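Beta sliding clamp (Borrelia burgdorferi, PDB 6DJ8) probably forms a ring-shaped head-to-tail homodimer around DNA that tethers polymerases and other proteins to it, conferring processivity. Local coordinates at residues Q21-I33 against L54-E66. Numbering follows the deposited sequence. Where two conformers were deposited one is given.
Sequences QIMNEIEKAKGII and LIIKSTDRNIFFE
D60 OD1 accepts from both N62 N and I63 N, an Asx turn and motif, while D60 CB packs 3.3 Å from I32 O across the contact. In the same turn between the strands, T59 OG1 donates to I63 O and accepts from R61 N. D60 OD2 makes a salt bridge with K223 NZ and the F65 ring meets F227, both from the central domain. The hydroxyl of S58 donates to the A29 carbonyl, OG standing 2.7 Å from A29 O. It approaches from above the carbonyl plane, 36° out of it. OG sits between the backbone N and carbonyl carbon of its own residue (chi1 64°), which turns it to A29. Next to this bond the A29 methyl drops between two side chains of the hairpin, with CB 3.5 Å from F65 CE2, obliquely to the ring, and 3.8 Å from I56 CG2. Further along, I32 reaches down by its CD1, which lies 3.7 Å from I63 CG2 and also touches S58 OG and F65 CB; I33 CD1 lies 3.7 Å from S58 CB. At the other end the I22 and L54 side chains cross at about a right angle, I22 CD1 3.8 Å from L54 CD2. The axes of helix 21-29 and strand 54-59 run 21° from parallel, the helix packing on a sheet that continues from the N-terminal into the central domain. One buried hydroxyl satisfies the A29 carbonyl within an otherwise largely apolar interface, tying 21-33 to the strand.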
ATOM      1  N   GLN A  21       3.048  20.814 -13.738  1.00 33.58           N
ATOM      2  CA  GLN A  21       3.759  20.255 -14.890  1.00 36.31           C
ATOM      3  C   GLN A  21       5.134  19.756 -14.482  1.00 35.77           C
ATOM      4  O   GLN A  21       5.494  18.607 -14.759  1.00 33.90           O
ATOM      5  CB  GLN A  21       3.888  21.293 -16.000  1.00 34.84           C
ATOM      6  CG  GLN A  21       4.557  20.737 -17.259  1.00 47.55           C
ATOM      7  CD  GLN A  21       4.598  21.755 -18.371  1.00 51.20           C
ATOM      8  OE1 GLN A  21       4.552  22.963 -18.111  1.00 43.93           O
ATOM      9  NE2 GLN A  21       4.663  21.284 -19.618  1.00 44.25           N
ATOM     10  N   ILE A  22       5.919  20.594 -13.794  1.00 35.47           N
ATOM     11  CA  ILE A  22       7.260  20.132 -13.463  1.00 32.05           C
ATOM     12  C   ILE A  22       7.191  18.989 -12.455  1.00 32.17           C
ATOM     13  O   ILE A  22       8.063  18.112 -12.443  1.00 30.97           O
ATOM     14  CB  ILE A  22       8.157  21.284 -12.980  1.00 35.24           C
ATOM     15  CG1 ILE A  22       9.620  20.811 -13.003  1.00 31.22           C
ATOM     16  CG2 ILE A  22       7.686  21.788 -11.598  1.00 31.88           C
ATOM     17  CD1 ILE A  22      10.637  21.820 -12.553  1.00 34.76           C
ATOM     18  N   MET A  23       6.147  18.952 -11.615  1.00 31.86           N
ATOM     19  CA  MET A  23       5.980  17.809 -10.719  1.00 34.13           C
ATOM     20  C   MET A  23       5.829  16.512 -11.518  1.00 32.67           C
ATOM     21  O   MET A  23       6.493  15.504 -11.236  1.00 31.04           O
ATOM     22  CB  MET A  23       4.761  18.013  -9.795  1.00 35.32           C
ATOM     23  CG  MET A  23       4.592  16.897  -8.791  1.00 44.54           C
ATOM     24  SD  MET A  23       3.161  17.151  -7.710  1.00 52.90           S
ATOM     25  CE  MET A  23       3.327  18.933  -7.373  1.00 41.29           C
ATOM     26  N   ASN A  24       4.961  16.523 -12.528  1.00 34.84           N
ATOM     27  CA  ASN A  24       4.757  15.313 -13.328  1.00 36.87           C
ATOM     28  C   ASN A  24       6.035  14.897 -14.045  1.00 34.37           C
ATOM     29  O   ASN A  24       6.380  13.708 -14.076  1.00 35.15           O
ATOM     30  CB  ASN A  24       3.632  15.537 -14.340  1.00 37.43           C
ATOM     31  CG  ASN A  24       2.267  15.631 -13.680  1.00 48.51           C
ATOM     32  OD1 ASN A  24       2.067  15.140 -12.564  1.00 49.80           O
ATOM     33  ND2 ASN A  24       1.322  16.266 -14.365  1.00 46.62           N
ATOM     34  N   GLU A  25       6.760  15.862 -14.620  1.00 36.57           N
ATOM     35  CA  GLU A  25       7.952  15.512 -15.393  1.00 30.86           C
ATOM     36  C   GLU A  25       9.066  15.011 -14.491  1.00 33.66           C
ATOM     37  O   GLU A  25       9.824  14.119 -14.881  1.00 29.67           O
ATOM     38  CB  GLU A  25       8.434  16.709 -16.213  1.00 30.05           C
ATOM     39  CG  GLU A  25       7.421  17.256 -17.208  1.00 37.15           C
ATOM     40  CD  GLU A  25       6.995  16.251 -18.299  1.00 43.74           C
ATOM     41  OE1 GLU A  25       7.503  15.107 -18.349  1.00 37.89           O
ATOM     42  OE2 GLU A  25       6.141  16.633 -19.122  1.00 41.12           O
ATOM     43  N   ILE A  26       9.191  15.568 -13.277  1.00 33.89           N
ATOM     44  CA  ILE A  26      10.190  15.040 -12.358  1.00 29.40           C
ATOM     45  C   ILE A  26       9.830  13.614 -11.953  1.00 30.51           C
ATOM     46  O   ILE A  26      10.697  12.738 -11.845  1.00 31.42           O
ATOM     47  CB  ILE A  26      10.323  15.938 -11.107  1.00 31.75           C
ATOM     48  CG1 ILE A  26      10.969  17.278 -11.429  1.00 31.94           C
ATOM     49  CG2 ILE A  26      11.160  15.242 -10.071  1.00 31.68           C
ATOM     50  CD1 ILE A  26      10.686  18.298 -10.292  1.00 37.67           C
ATOM     51  N   GLU A  27       8.554  13.378 -11.657  1.00 32.97           N
ATOM     52  CA  GLU A  27       8.112  12.033 -11.296  1.00 37.01           C
ATOM     53  C   GLU A  27       8.459  11.040 -12.396  1.00 33.29           C
ATOM     54  O   GLU A  27       8.979   9.953 -12.120  1.00 33.84           O
ATOM     55  CB  GLU A  27       6.603  12.045 -11.011  1.00 35.22           C
ATOM     56  CG  GLU A  27       6.040  10.776 -10.393  1.00 46.85           C
ATOM     57  CD  GLU A  27       5.678   9.740 -11.442  1.00 62.27           C
ATOM     58  OE1 GLU A  27       5.435  10.127 -12.608  1.00 64.43           O
ATOM     59  OE2 GLU A  27       5.649   8.538 -11.105  1.00 74.77           O
ATOM     60  N   LYS A  28       8.227  11.424 -13.654  1.00 32.22           N
ATOM     61  CA  LYS A  28       8.568  10.557 -14.778  1.00 37.36           C
ATOM     62  C   LYS A  28      10.069  10.347 -14.865  1.00 36.93           C
ATOM     63  O   LYS A  28      10.539   9.206 -14.906  1.00 37.36           O
ATOM     64  CB  LYS A  28       8.038  11.167 -16.081  1.00 39.58           C
ATOM     65  CG  LYS A  28       6.517  11.072 -16.214  1.00 36.55           C
ATOM     66  CD  LYS A  28       6.024  11.928 -17.357  1.00 39.66           C
ATOM     67  CE  LYS A  28       4.501  11.914 -17.429  1.00 51.63           C
ATOM     68  NZ  LYS A  28       3.987  12.555 -18.677  1.00 57.21           N
ATOM     69  N   ALA A  29      10.845  11.443 -14.849  1.00 39.02           N
ATOM     70  CA  ALA A  29      12.288  11.341 -15.069  1.00 36.09           C
ATOM     71  C   ALA A  29      12.948  10.486 -13.998  1.00 38.53           C
ATOM     72  O   ALA A  29      13.856   9.698 -14.290  1.00 33.74           O
ATOM     73  CB  ALA A  29      12.929  12.737 -15.104  1.00 30.45           C
ATOM     74  N   LYS A  30      12.508  10.618 -12.751  1.00 32.83           N
ATOM     75  CA  LYS A  30      13.186   9.884 -11.696  1.00 36.04           C
ATOM     76  C   LYS A  30      12.769   8.426 -11.661  1.00 40.02           C
ATOM     77  O   LYS A  30      13.314   7.660 -10.868  1.00 43.70           O
ATOM     78  CB  LYS A  30      12.939  10.554 -10.334  1.00 38.83           C
ATOM     79  CG  LYS A  30      11.672  10.148  -9.636  1.00 33.82           C
ATOM     80  CD  LYS A  30      11.412  11.060  -8.425  1.00 38.54           C
ATOM     81  CE  LYS A  30      10.993  10.260  -7.196  1.00 43.32           C
ATOM     82  NZ  LYS A  30       9.818   9.388  -7.440  1.00 43.39           N
ATOM     83  N   GLY A  31      11.858   8.019 -12.546  1.00 41.61           N
ATOM     84  CA  GLY A  31      11.441   6.632 -12.571  1.00 43.58           C
ATOM     85  C   GLY A  31      12.580   5.659 -12.792  1.00 48.55           C
ATOM     86  O   GLY A  31      12.550   4.547 -12.266  1.00 40.42           O
ATOM     87  N   ILE A  32      13.628   6.075 -13.508  1.00 42.80           N
ATOM     88  CA  ILE A  32      14.745   5.173 -13.788  1.00 42.79           C
ATOM     89  C   ILE A  32      15.904   5.374 -12.818  1.00 50.87           C
ATOM     90  O   ILE A  32      16.943   4.728 -12.967  1.00 52.05           O
ATOM     91  CB  ILE A  32      15.233   5.318 -15.236  1.00 44.85           C
ATOM     92  CG1 ILE A  32      15.597   6.776 -15.529  1.00 37.84           C
ATOM     93  CG2 ILE A  32      14.156   4.802 -16.198  1.00 40.42           C
ATOM     94  CD1 ILE A  32      16.339   6.954 -16.848  1.00 35.89           C
ATOM     95  N   ILE A  33      15.736   6.223 -11.808  1.00 49.23           N
ATOM     96  CA  ILE A  33      16.803   6.565 -10.872  1.00 56.42           C
ATOM     97  C   ILE A  33      16.621   5.760  -9.593  1.00 66.71           C
ATOM     98  O   ILE A  33      15.657   5.969  -8.848  1.00 69.22           O
ATOM     99  CB  ILE A  33      16.818   8.070 -10.573  1.00 50.88           C
ATOM    100  CG1 ILE A  33      17.058   8.877 -11.846  1.00 49.55           C
ATOM    101  CG2 ILE A  33      17.848   8.399  -9.514  1.00 56.83           C
ATOM    102  CD1 ILE A  33      17.277  10.358 -11.586  1.00 48.83           C
ATOM    103  N   LEU A  54      12.900  24.309 -20.336  1.00 43.19           N
ATOM    104  CA  LEU A  54      13.610  23.556 -19.320  1.00 37.86           C
ATOM    105  C   LEU A  54      13.855  22.142 -19.830  1.00 43.42           C
ATOM    106  O   LEU A  54      12.908  21.449 -20.217  1.00 41.10           O
ATOM    107  CB  LEU A  54      12.797  23.505 -18.034  1.00 35.49           C
ATOM    108  CG  LEU A  54      13.530  22.871 -16.853  1.00 41.43           C
ATOM    109  CD1 LEU A  54      14.589  23.824 -16.314  1.00 42.67           C
ATOM    110  CD2 LEU A  54      12.550  22.430 -15.778  1.00 37.26           C
ATOM    111  N   ILE A  55      15.110  21.701 -19.810  1.00 38.22           N
ATOM    112  CA  ILE A  55      15.450  20.338 -20.210  1.00 40.31           C
ATOM    113  C   ILE A  55      15.761  19.556 -18.943  1.00 40.35           C
ATOM    114  O   ILE A  55      16.633  19.953 -18.163  1.00 39.95           O
ATOM    115  CB  ILE A  55      16.653  20.292 -21.161  1.00 44.51           C
ATOM    116  CG1 ILE A  55      16.449  21.206 -22.376  1.00 50.82           C
ATOM    117  CG2 ILE A  55      16.886  18.871 -21.574  1.00 43.93           C
ATOM    118  CD1 ILE A  55      15.160  21.012 -23.083  1.00 51.89           C
ATOM    119  N   ILE A  56      15.039  18.467 -18.724  1.00 34.55           N
ATOM    120  CA  ILE A  56      15.253  17.583 -17.584  1.00 34.65           C
ATOM    121  C   ILE A  56      15.870  16.295 -18.104  1.00 38.56           C
ATOM    122  O   ILE A  56      15.329  15.669 -19.026  1.00 37.63           O
ATOM    123  CB  ILE A  56      13.936  17.313 -16.835  1.00 42.45           C
ATOM    124  CG1 ILE A  56      13.402  18.612 -16.224  1.00 38.93           C
ATOM    125  CG2 ILE A  56      14.121  16.251 -15.747  1.00 36.41           C
ATOM    126  CD1 ILE A  56      11.958  18.520 -15.841  1.00 39.34           C
ATOM    127  N   LYS A  57      17.018  15.917 -17.545  1.00 33.90           N
ATOM    128  CA  LYS A  57      17.699  14.688 -17.942  1.00 38.40           C
ATOM    129  C   LYS A  57      17.875  13.778 -16.735  1.00 39.00           C
ATOM    130  O   LYS A  57      18.121  14.244 -15.613  1.00 38.68           O
ATOM    131  CB  LYS A  57      19.067  14.968 -18.575  1.00 37.21           C
ATOM    132  CG  LYS A  57      19.007  15.657 -19.933  1.00 43.54           C
ATOM    133  CD  LYS A  57      20.426  15.895 -20.480  1.00 50.62           C
ATOM    134  CE  LYS A  57      20.448  16.915 -21.602  1.00 59.93           C
ATOM    135  NZ  LYS A  57      21.848  17.179 -22.127  1.00 61.62           N
ATOM    136  N   SER A  58      17.729  12.480 -16.970  1.00 34.03           N
ATOM    137  CA  SER A  58      18.028  11.477 -15.960  1.00 37.18           C
ATOM    138  C   SER A  58      18.645  10.281 -16.659  1.00 35.47           C
ATOM    139  O   SER A  58      18.492  10.100 -17.866  1.00 35.67           O
ATOM    140  CB  SER A  58      16.782  11.056 -15.172  1.00 38.33           C
ATOM    141  OG  SER A  58      15.842  10.433 -16.022  1.00 36.01           O
ATOM    142  N   THR A  59      19.389   9.483 -15.903  1.00 33.19           N
ATOM    143  CA  THR A  59      19.944   8.267 -16.479  1.00 36.65           C
ATOM    144  C   THR A  59      20.166   7.255 -15.371  1.00 41.70           C
ATOM    145  O   THR A  59      20.326   7.621 -14.206  1.00 38.99           O
ATOM    146  CB  THR A  59      21.266   8.515 -17.210  1.00 41.67           C
ATOM    147  OG1 THR A  59      21.751   7.280 -17.767  1.00 40.14           O
ATOM    148  CG2 THR A  59      22.317   9.092 -16.232  1.00 44.17           C
ATOM    149  N   ASP A  60      20.129   5.972 -15.737  1.00 40.96           N
ATOM    150  CA  ASP A  60      20.640   4.922 -14.865  1.00 42.15           C
ATOM    151  C   ASP A  60      21.986   4.409 -15.367  1.00 43.55           C
ATOM    152  O   ASP A  60      22.453   3.350 -14.935  1.00 44.17           O
ATOM    153  CB  ASP A  60      19.611   3.798 -14.710  1.00 39.05           C
ATOM    154  CG  ASP A  60      19.375   3.002 -15.999  1.00 44.10           C
ATOM    155  OD1 ASP A  60      20.077   3.208 -17.020  1.00 43.12           O
ATOM    156  OD2 ASP A  60      18.442   2.168 -15.982  1.00 45.15           O
ATOM    157  N   ARG A  61      22.619   5.170 -16.263  1.00 35.46           N
ATOM    158  CA  ARG A  61      23.893   4.934 -16.934  1.00 47.23           C
ATOM    159  C   ARG A  61      23.716   3.948 -18.096  1.00 47.18           C
ATOM    160  O   ARG A  61      24.685   3.649 -18.791  1.00 46.60           O
ATOM    161  CB  ARG A  61      24.991   4.479 -15.957  1.00 50.96           C
ATOM    162  CG  ARG A  61      25.043   5.387 -14.683  1.00 53.72           C
ATOM    163  CD  ARG A  61      26.226   5.102 -13.784  1.00 57.61           C
ATOM    164  NE  ARG A  61      27.478   5.523 -14.401  1.00 66.09           N
ATOM    165  CZ  ARG A  61      28.676   5.380 -13.843  1.00 73.99           C
ATOM    166  NH1 ARG A  61      29.759   5.796 -14.488  1.00 74.03           N
ATOM    167  NH2 ARG A  61      28.786   4.839 -12.635  1.00 76.45           N
ATOM    168  N   ASN A  62      22.501   3.461 -18.343  1.00 42.79           N
ATOM    169  CA  ASN A  62      22.194   2.700 -19.555  0.65 45.00           C
ATOM    170  C   ASN A  62      21.064   3.352 -20.333  1.00 45.03           C
ATOM    171  O   ASN A  62      21.227   3.650 -21.520  1.00 41.67           O
ATOM    172  CB  ASN A  62      21.839   1.253 -19.198  0.65 47.15           C
ATOM    173  CG  ASN A  62      21.787   0.350 -20.411  0.65 44.70           C
ATOM    174  OD1 ASN A  62      21.163   0.675 -21.419  0.65 45.32           O
ATOM    175  ND2 ASN A  62      22.464  -0.789 -20.321  0.65 51.29           N
ATOM    176  N   ILE A  63      19.926   3.589 -19.696  1.00 43.58           N
ATOM    177  CA  ILE A  63      18.842   4.376 -20.260  1.00 36.68           C
ATOM    178  C   ILE A  63      19.173   5.847 -20.040  1.00 42.53           C
ATOM    179  O   ILE A  63      19.590   6.242 -18.941  1.00 40.03           O
ATOM    180  CB  ILE A  63      17.507   4.015 -19.587  1.00 34.76           C
ATOM    181  CG1 ILE A  63      17.121   2.569 -19.918  1.00 35.47           C
ATOM    182  CG2 ILE A  63      16.426   4.999 -20.004  1.00 36.90           C
ATOM    183  CD1 ILE A  63      16.010   2.002 -19.068  1.00 33.56           C
ATOM    184  N   PHE A  64      19.013   6.654 -21.086  1.00 36.83           N
ATOM    185  CA  PHE A  64      19.224   8.097 -21.029  1.00 39.48           C
ATOM    186  C   PHE A  64      17.909   8.755 -21.407  1.00 42.11           C
ATOM    187  O   PHE A  64      17.344   8.457 -22.466  1.00 35.97           O
ATOM    188  CB  PHE A  64      20.374   8.530 -21.949  1.00 41.00           C
ATOM    189  CG  PHE A  64      21.708   8.126 -21.435  1.00 41.94           C
ATOM    190  CD1 PHE A  64      22.208   6.868 -21.671  1.00 42.88           C
ATOM    191  CD2 PHE A  64      22.438   8.997 -20.633  1.00 51.35           C
ATOM    192  CE1 PHE A  64      23.438   6.496 -21.160  1.00 46.49           C
ATOM    193  CE2 PHE A  64      23.661   8.633 -20.117  1.00 49.58           C
ATOM    194  CZ  PHE A  64      24.164   7.380 -20.388  1.00 47.66           C
ATOM    195  N   PHE A  65      17.408   9.611 -20.530  1.00 38.46           N
ATOM    196  CA  PHE A  65      16.076  10.174 -20.664  1.00 36.48           C
ATOM    197  C   PHE A  65      16.180  11.686 -20.734  1.00 38.54           C
ATOM    198  O   PHE A  65      16.976  12.294 -20.015  1.00 35.98           O
ATOM    199  CB  PHE A  65      15.186   9.764 -19.476  1.00 34.89           C
ATOM    200  CG  PHE A  65      13.877  10.510 -19.398  1.00 37.64           C
ATOM    201  CD1 PHE A  65      12.760  10.040 -20.069  1.00 37.43           C
ATOM    202  CD2 PHE A  65      13.755  11.668 -18.628  1.00 36.75           C
ATOM    203  CE1 PHE A  65      11.545  10.701 -20.004  1.00 35.17           C
ATOM    204  CE2 PHE A  65      12.543  12.350 -18.555  1.00 36.32           C
ATOM    205  CZ  PHE A  65      11.437  11.872 -19.226  1.00 37.65           C
ATOM    206  N   GLU A  66      15.357  12.290 -21.583  1.00 36.11           N
ATOM    207  CA  GLU A  66      15.337  13.741 -21.675  1.00 40.46           C
ATOM    208  C   GLU A  66      13.918  14.208 -21.972  1.00 38.97           C
ATOM    209  O   GLU A  66      13.250  13.656 -22.853  1.00 39.27           O
ATOM    210  CB  GLU A  66      16.326  14.199 -22.757  1.00 43.77           C
ATOM    211  CG  GLU A  66      15.993  15.511 -23.389  1.00 51.07           C
ATOM    212  CD  GLU A  66      17.110  16.033 -24.265  1.00 51.17           C
ATOM    213  OE1 GLU A  66      16.857  17.008 -25.000  1.00 48.88           O
ATOM    214  OE2 GLU A  66      18.220  15.457 -24.233  1.00 47.86           O
TER